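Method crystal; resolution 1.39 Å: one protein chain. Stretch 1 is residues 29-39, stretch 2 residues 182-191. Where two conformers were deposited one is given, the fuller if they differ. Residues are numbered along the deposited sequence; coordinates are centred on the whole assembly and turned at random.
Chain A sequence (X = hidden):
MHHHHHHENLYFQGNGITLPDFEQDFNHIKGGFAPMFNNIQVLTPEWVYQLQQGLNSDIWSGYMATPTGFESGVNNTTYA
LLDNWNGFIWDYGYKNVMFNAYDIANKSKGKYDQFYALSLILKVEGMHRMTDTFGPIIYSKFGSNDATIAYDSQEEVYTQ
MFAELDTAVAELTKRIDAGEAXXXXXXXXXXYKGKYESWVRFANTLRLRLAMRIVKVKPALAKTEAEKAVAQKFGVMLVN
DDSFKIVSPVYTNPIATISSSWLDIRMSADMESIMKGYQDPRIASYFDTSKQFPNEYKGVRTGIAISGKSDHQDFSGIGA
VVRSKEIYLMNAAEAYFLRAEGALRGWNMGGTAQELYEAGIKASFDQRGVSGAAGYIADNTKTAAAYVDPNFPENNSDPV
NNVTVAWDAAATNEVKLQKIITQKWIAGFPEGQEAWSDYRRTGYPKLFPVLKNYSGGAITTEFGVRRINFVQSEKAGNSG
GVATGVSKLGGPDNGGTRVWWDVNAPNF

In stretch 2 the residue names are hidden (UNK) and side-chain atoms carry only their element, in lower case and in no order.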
ATOM      1  N   ILE A  29     -41.119  -9.410   2.636  1.00 31.00           N
ATOM      2  CA  ILE A  29     -39.768  -9.264   2.096  1.00 28.11           C
ATOM      3  C   ILE A  29     -39.619  -7.994   1.260  1.00 22.80           C
ATOM      4  O   ILE A  29     -38.608  -7.295   1.342  1.00 23.89           O
ATOM      5  CB  ILE A  29     -39.405 -10.483   1.215  1.00 22.33           C
ATOM      6  CG1 ILE A  29     -39.143 -11.712   2.089  1.00 28.90           C
ATOM      7  CG2 ILE A  29     -38.199 -10.187   0.316  1.00 22.10           C
ATOM      8  CD1 ILE A  29     -39.042 -13.002   1.311  1.00 25.90           C
ATOM      9  N   LYS A  30     -40.637  -7.693   0.463  1.00 20.60           N
ATOM     10  CA  LYS A  30     -40.552  -6.616  -0.515  1.00 18.55           C
ATOM     11  C   LYS A  30     -40.296  -5.240   0.096  1.00 17.98           C
ATOM     12  O   LYS A  30     -39.660  -4.398  -0.525  1.00 15.92           O
ATOM     13  CB  LYS A  30     -41.817  -6.581  -1.380  1.00 21.07           C
ATOM     14  CG  LYS A  30     -41.995  -7.814  -2.260  1.00 28.06           C
ATOM     15  CD  LYS A  30     -43.330  -7.780  -2.992  1.00 31.24           C
ATOM     16  CE  LYS A  30     -43.554  -9.053  -3.790  1.00 35.17           C
ATOM     17  NZ  LYS A  30     -44.888  -9.051  -4.456  1.00 44.26           N
ATOM     18  N   GLY A  31     -40.789  -5.015   1.312  1.00 18.05           N
ATOM     19  CA  GLY A  31     -40.678  -3.720   1.962  1.00 16.03           C
ATOM     20  C   GLY A  31     -39.252  -3.293   2.271  1.00 16.12           C
ATOM     21  O   GLY A  31     -38.974  -2.111   2.491  1.00 17.21           O
ATOM     22  N   GLY A  32     -38.340  -4.257   2.284  1.00 16.27           N
ATOM     23  CA  GLY A  32     -36.951  -3.971   2.597  1.00 15.88           C
ATOM     24  C   GLY A  32     -36.203  -3.280   1.470  1.00 13.19           C
ATOM     25  O   GLY A  32     -35.150  -2.669   1.695  1.00 13.06           O
ATOM     26  N   PHE A  33     -36.734  -3.367   0.253  1.00 12.53           N
ATOM     27  CA  PHE A  33     -36.036  -2.801  -0.894  1.00 11.72           C
ATOM     28  C   PHE A  33     -36.049  -1.277  -0.956  1.00 12.52           C
ATOM     29  O   PHE A  33     -35.046  -0.659  -1.322  1.00 12.69           O
ATOM     30  CB  PHE A  33     -36.542  -3.423  -2.198  1.00 11.61           C
ATOM     31  CG  PHE A  33     -36.045  -4.820  -2.414  1.00 12.23           C
ATOM     32  CD1 PHE A  33     -36.760  -5.908  -1.941  1.00 14.12           C
ATOM     33  CD2 PHE A  33     -34.847  -5.045  -3.077  1.00 12.64           C
ATOM     34  CE1 PHE A  33     -36.293  -7.195  -2.131  1.00 13.84           C
ATOM     35  CE2 PHE A  33     -34.376  -6.330  -3.275  1.00 13.20           C
ATOM     36  CZ  PHE A  33     -35.099  -7.412  -2.801  1.00 13.40           C
ATOM     37  N   ALA A  34     -37.166  -0.655  -0.576  1.00 12.62           N
ATOM     38  CA  ALA A  34     -37.279   0.795  -0.690  1.00 12.67           C
ATOM     39  C   ALA A  34     -36.179   1.559   0.052  1.00 12.30           C
ATOM     40  O   ALA A  34     -35.587   2.478  -0.511  1.00 12.04           O
ATOM     41  CB  ALA A  34     -38.675   1.270  -0.264  1.00 13.82           C
ATOM     42  N   PRO A  35     -35.907   1.197   1.318  1.00 12.58           N
ATOM     43  CA  PRO A  35     -34.834   1.918   2.019  1.00 12.50           C
ATOM     44  C   PRO A  35     -33.450   1.675   1.403  1.00 12.06           C
ATOM     45  O   PRO A  35     -32.586   2.537   1.543  1.00 12.71           O
ATOM     46  CB  PRO A  35     -34.879   1.359   3.446  1.00 13.48           C
ATOM     47  CG  PRO A  35     -36.143   0.583   3.558  1.00 21.77           C
ATOM     48  CD  PRO A  35     -36.647   0.264   2.189  1.00 13.36           C
ATOM     49  N   MET A  36     -33.236   0.535   0.752  1.00 11.56           N
ATOM     50  CA  MET A  36     -31.976   0.333   0.021  1.00 11.03           C
ATOM     51  C   MET A  36     -31.896   1.301  -1.160  1.00 11.62           C
ATOM     52  O   MET A  36     -30.924   2.045  -1.303  1.00 11.42           O
ATOM     53  CB  MET A  36     -31.824  -1.115  -0.448  1.00 10.65           C
ATOM     54  CG  MET A  36     -31.886  -2.119   0.683  1.00 11.91           C
ATOM     55  SD  MET A  36     -31.501  -3.814   0.169  1.00 12.29           S
ATOM     56  CE  MET A  36     -29.713  -3.692  -0.037  1.00 12.56           C
ATOM     57  N   PHE A  37     -32.937   1.313  -1.992  1.00 10.55           N
ATOM     58  CA  PHE A  37     -32.991   2.195  -3.154  1.00 10.57           C
ATOM     59  C   PHE A  37     -32.843   3.662  -2.782  1.00  9.96           C
ATOM     60  O   PHE A  37     -32.234   4.441  -3.519  1.00 11.22           O
ATOM     61  CB  PHE A  37     -34.333   2.032  -3.883  1.00  9.88           C
ATOM     62  CG  PHE A  37     -34.438   0.782  -4.720  1.00 11.69           C
ATOM     63  CD1 PHE A  37     -33.496   0.490  -5.700  1.00 11.33           C
ATOM     64  CD2 PHE A  37     -35.501  -0.097  -4.539  1.00 11.71           C
ATOM     65  CE1 PHE A  37     -33.619  -0.653  -6.476  1.00 12.32           C
ATOM     66  CE2 PHE A  37     -35.625  -1.238  -5.312  1.00 12.20           C
ATOM     67  CZ  PHE A  37     -34.680  -1.519  -6.282  1.00 11.35           C
ATOM     68  N   ASN A  38     -33.417   4.037  -1.641  1.00  9.81           N
ATOM     69  CA  ASN A  38     -33.493   5.440  -1.250  1.00  8.98           C
ATOM     70  C   ASN A  38     -32.288   5.944  -0.464  1.00  9.63           C
ATOM     71  O   ASN A  38     -32.226   7.121  -0.113  1.00 10.76           O
ATOM     72  CB  ASN A  38     -34.771   5.708  -0.442  1.00 10.97           C
ATOM     73  CG  ASN A  38     -36.009   5.720  -1.306  1.00 13.38           C
ATOM     74  OD1 ASN A  38     -35.952   6.061  -2.490  1.00 17.10           O
ATOM     75  ND2 ASN A  38     -37.137   5.333  -0.725  1.00 15.74           N
ATOM     76  N   ASN A  39     -31.332   5.058  -0.193  1.00 10.29           N
ATOM     77  CA  ASN A  39     -30.212   5.429   0.682  1.00  9.84           C
ATOM     78  C   ASN A  39     -28.826   5.013   0.220  1.00 10.86           C
ATOM     79  O   ASN A  39     -27.884   5.070   0.998  1.00 11.84           O
ATOM     80  CB  ASN A  39     -30.452   4.962   2.124  1.00 10.09           C
ATOM     81  CG  ASN A  39     -31.604   5.698   2.786  1.00 12.37           C
ATOM     82  OD1 ASN A  39     -31.438   6.812   3.298  1.00 16.02           O
ATOM     83  ND2 ASN A  39     -32.779   5.090   2.768  1.00 11.59           N
ATOM     84  N   UNK A 182     -40.811 -12.338 -14.151  1.00 19.22           N
ATOM     85  CA  UNK A 182     -40.353 -11.557 -13.004  1.00 20.57           C
ATOM     86  C   UNK A 182     -41.458 -11.314 -11.985  1.00 21.88           C
ATOM     87  O   UNK A 182     -42.618 -11.104 -12.344  1.00 23.29           O
ATOM     88  c   UNK A 182     -39.793 -10.207 -13.447  1.00 18.32           C
ATOM     89  o   UNK A 182     -39.459  -9.419 -12.310  1.00 15.94           O
ATOM     90  N   UNK A 183     -41.085 -11.334 -10.711  1.00 18.97           N
ATOM     91  CA  UNK A 183     -41.996 -10.959  -9.642  1.00 22.05           C
ATOM     92  C   UNK A 183     -41.488  -9.705  -8.929  1.00 18.75           C
ATOM     93  O   UNK A 183     -41.816  -9.472  -7.764  1.00 22.88           O
ATOM     94  c   UNK A 183     -42.973 -13.243  -9.257  1.00 29.67           C
ATOM     95  o   UNK A 183     -40.901 -12.607  -8.213  1.00 26.48           O
ATOM     96  c   UNK A 183     -42.179 -12.105  -8.626  1.00 21.55           C
ATOM     97  N   UNK A 184     -40.714  -8.888  -9.643  1.00 17.29           N
ATOM     98  CA  UNK A 184     -40.032  -7.743  -9.030  1.00 16.73           C
ATOM     99  C   UNK A 184     -40.468  -6.371  -9.553  1.00 14.29           C
ATOM    100  O   UNK A 184     -40.080  -5.349  -8.998  1.00 15.05           O
ATOM    101  c   UNK A 184     -36.994  -6.226  -6.113  1.00 14.64           C
ATOM    102  c   UNK A 184     -35.994  -5.280  -8.067  1.00 14.49           C
ATOM    103  c   UNK A 184     -36.111  -5.334  -6.693  1.00 13.49           C
ATOM    104  c   UNK A 184     -37.681  -6.997  -8.303  1.00 14.60           C
ATOM    105  c   UNK A 184     -36.779  -6.104  -8.868  1.00 13.32           C
ATOM    106  c   UNK A 184     -37.778  -7.055  -6.922  1.00 14.56           C
ATOM    107  c   UNK A 184     -38.509  -7.910  -9.186  1.00 16.01           C
ATOM    108  N   UNK A 185     -41.281  -6.324 -10.607  1.00 15.93           N
ATOM    109  CA  UNK A 185     -41.585  -5.024 -11.210  1.00 15.41           C
ATOM    110  C   UNK A 185     -42.192  -4.007 -10.234  1.00 16.50           C
ATOM    111  O   UNK A 185     -41.772  -2.851 -10.201  1.00 17.75           O
ATOM    112  c   UNK A 185     -43.412  -3.841 -14.446  1.00 23.12           C
ATOM    113  c   UNK A 185     -42.468  -5.145 -12.464  1.00 19.75           C
ATOM    114  o   UNK A 185     -43.758  -4.947 -14.912  1.00 25.26           O
ATOM    115  o   UNK A 185     -43.586  -2.760 -15.046  1.00 24.02           O
ATOM    116  c   UNK A 185     -42.739  -3.783 -13.088  1.00 18.64           C
ATOM    117  N   UNK A 186     -43.161  -4.438  -9.433  1.00 19.33           N
ATOM    118  CA  UNK A 186     -43.835  -3.518  -8.515  1.00 18.42           C
ATOM    119  C   UNK A 186     -42.926  -3.015  -7.391  1.00 18.15           C
ATOM    120  O   UNK A 186     -43.211  -1.997  -6.761  1.00 21.63           O
ATOM    121  c   UNK A 186     -45.106  -4.148  -7.934  1.00 19.99           C
ATOM    122  o   UNK A 186     -44.815  -5.288  -7.149  1.00 23.61           O
ATOM    123  N   UNK A 187     -41.827  -3.726  -7.156  1.00 15.70           N
ATOM    124  CA  UNK A 187     -40.887  -3.361  -6.096  1.00 15.24           C
ATOM    125  C   UNK A 187     -39.695  -2.561  -6.637  1.00 14.53           C
ATOM    126  O   UNK A 187     -39.100  -1.752  -5.920  1.00 15.73           O
ATOM    127  o   UNK A 187     -41.486  -5.364  -4.856  1.00 18.21           O
ATOM    128  c   UNK A 187     -39.452  -4.249  -4.228  1.00 16.52           C
ATOM    129  c   UNK A 187     -40.376  -4.615  -5.373  1.00 15.02           C
ATOM    130  N   UNK A 188     -39.354  -2.797  -7.900  1.00 13.16           N
ATOM    131  CA  UNK A 188     -38.198  -2.161  -8.528  1.00 13.91           C
ATOM    132  C   UNK A 188     -38.393  -0.641  -8.601  1.00 14.68           C
ATOM    133  O   UNK A 188     -39.494  -0.159  -8.876  1.00 18.65           O
ATOM    134  o   UNK A 188     -35.824  -1.789  -9.897  1.00 12.00           O
ATOM    135  o   UNK A 188     -36.308  -3.217 -11.508  1.00 12.18           O
ATOM    136  c   UNK A 188     -38.014  -2.752  -9.926  1.00 12.30           C
ATOM    137  c   UNK A 188     -36.608  -2.573 -10.475  1.00 13.35           C
ATOM    138  N   UNK A 189     -37.328   0.108  -8.326  1.00 13.14           N
ATOM    139  CA  UNK A 189     -37.369   1.562  -8.380  0.55 14.17           C
ATOM    140  C   UNK A 189     -36.248   2.100  -9.264  1.00 12.46           C
ATOM    141  O   UNK A 189     -35.659   3.136  -8.975  1.00 13.78           O
ATOM    142  c   UNK A 189     -38.315   1.600  -6.017  0.55 15.05           C
ATOM    143  s   UNK A 189     -38.145   2.259  -4.357  0.55 15.05           S
ATOM    144  c   UNK A 189     -38.310   4.016  -4.682  0.55 13.54           C
ATOM    145  c   UNK A 189     -37.259   2.138  -6.967  0.55 13.68           C
ATOM    146  N   UNK A 190     -35.961   1.384 -10.341  1.00 13.95           N
ATOM    147  CA  UNK A 190     -34.881   1.763 -11.247  1.00 13.23           C
ATOM    148  C   UNK A 190     -35.426   1.908 -12.652  1.00 13.03           C
ATOM    149  O   UNK A 190     -36.643   1.970 -12.855  1.00 15.87           O
ATOM    150  c   UNK A 190     -33.774   0.695 -11.273  1.00 11.30           C
ATOM    151  c   UNK A 190     -33.250   0.414  -9.861  1.00 12.87           C
ATOM    152  o   UNK A 190     -34.282  -0.520 -11.843  1.00 11.51           O
ATOM    153  N   UNK A 191     -34.535   1.963 -13.630  1.00 11.22           N
ATOM    154  CA  UNK A 191     -34.963   1.936 -15.015  1.00 13.10           C
ATOM    155  C   UNK A 191     -35.310   0.551 -15.539  1.00 13.54           C
ATOM    156  O   UNK A 191     -35.711   0.417 -16.695  1.00 15.53           O
TER

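Position 182 carries one carbon followed by one oxygen. It lies out of reach of stretch 1. It is Ser 182.

Position 183 has a carbon bearing one oxygen and one carbon. Its backbone O is 4.4 Å from Lys 30 CE. This beta-branched group is threonine, Thr 183.

Position 184 has one carbon leading into a ring of six carbons. The ring meets the rings of Phe 33 and Phe 37. It is Phe 184. Its backbone N donates a hydrogen bond to Ser 182 OG at 3.0 Å. Its edge points at the face of Phe 33, with centroids 5.1 Å apart and planes at 70°. Phe 184 CZ is 3.8 Å from Phe 33 CD2 and 4.1 Å from Phe 37 CZ.

Position 185 has three carbons in a row, the third carrying two oxygens. It makes no contact with stretch 1. It is Glu 185, exposed.

Position 186 has one carbon and one oxygen and makes no close contact. The pattern is serine, Ser 186.

Position 187 has a carbon carrying one oxygen and one carbon, and CA-to-CB points toward stretch 1. The carbon branch packs on Phe 33, the oxygen lies near Lys 30, and backbone O is 3.6 Å from Phe 37 CE2. It is Thr 187. Its CG2 is 3.6 Å from Phe 33 CB, and its OG1 3.6 Å from Lys 30 CD.

Position 188 has two carbons, the second carrying two oxygens. CA-to-CB points away, yet one oxygen approaches the Phe 37 ring. It is Asp 188. Its OD1 is 3.8 Å from Phe 37 CZ.

Position 189 has an unbranched chain of two carbons, a sulfur and a carbon. CB sits over the face of the Phe 37 ring, 4.0 Å from its centroid. The sulfur lies against that ring and near Ala 34; the last carbon approaches Asn 38. Only methionine fits. Met 189 SD is 3.5 Å from Phe 37 CD2 and 4.2 Å from Ala 34 CB. Met 189 CE is 3.8 Å from Asn 38 OD1.

Position 190 again has a carbon bearing one oxygen and one carbon. The carbon branch touches the Phe 37 ring. It is Thr 190. Its CG2 is 3.6 Å from Phe 37 CE1. Its OG1 donates to Asp 188 OD1 at 2.8 Å.

Position 191 has no side-chain atoms and is out of reach. It is Gly 191.

No hydrogen bond crosses between the stretches. The contact works by packing. Phe 33 and Phe 37, one helical turn apart, both point toward stretch 2. Phe 184 touches both rings, while Met 189 covers one face of Phe 37. Lys 30 adds aliphatic contact at Thr 187. Together the stretches bury 461 Å².

Stretch 2, residues 182-191: STFESTDMTG
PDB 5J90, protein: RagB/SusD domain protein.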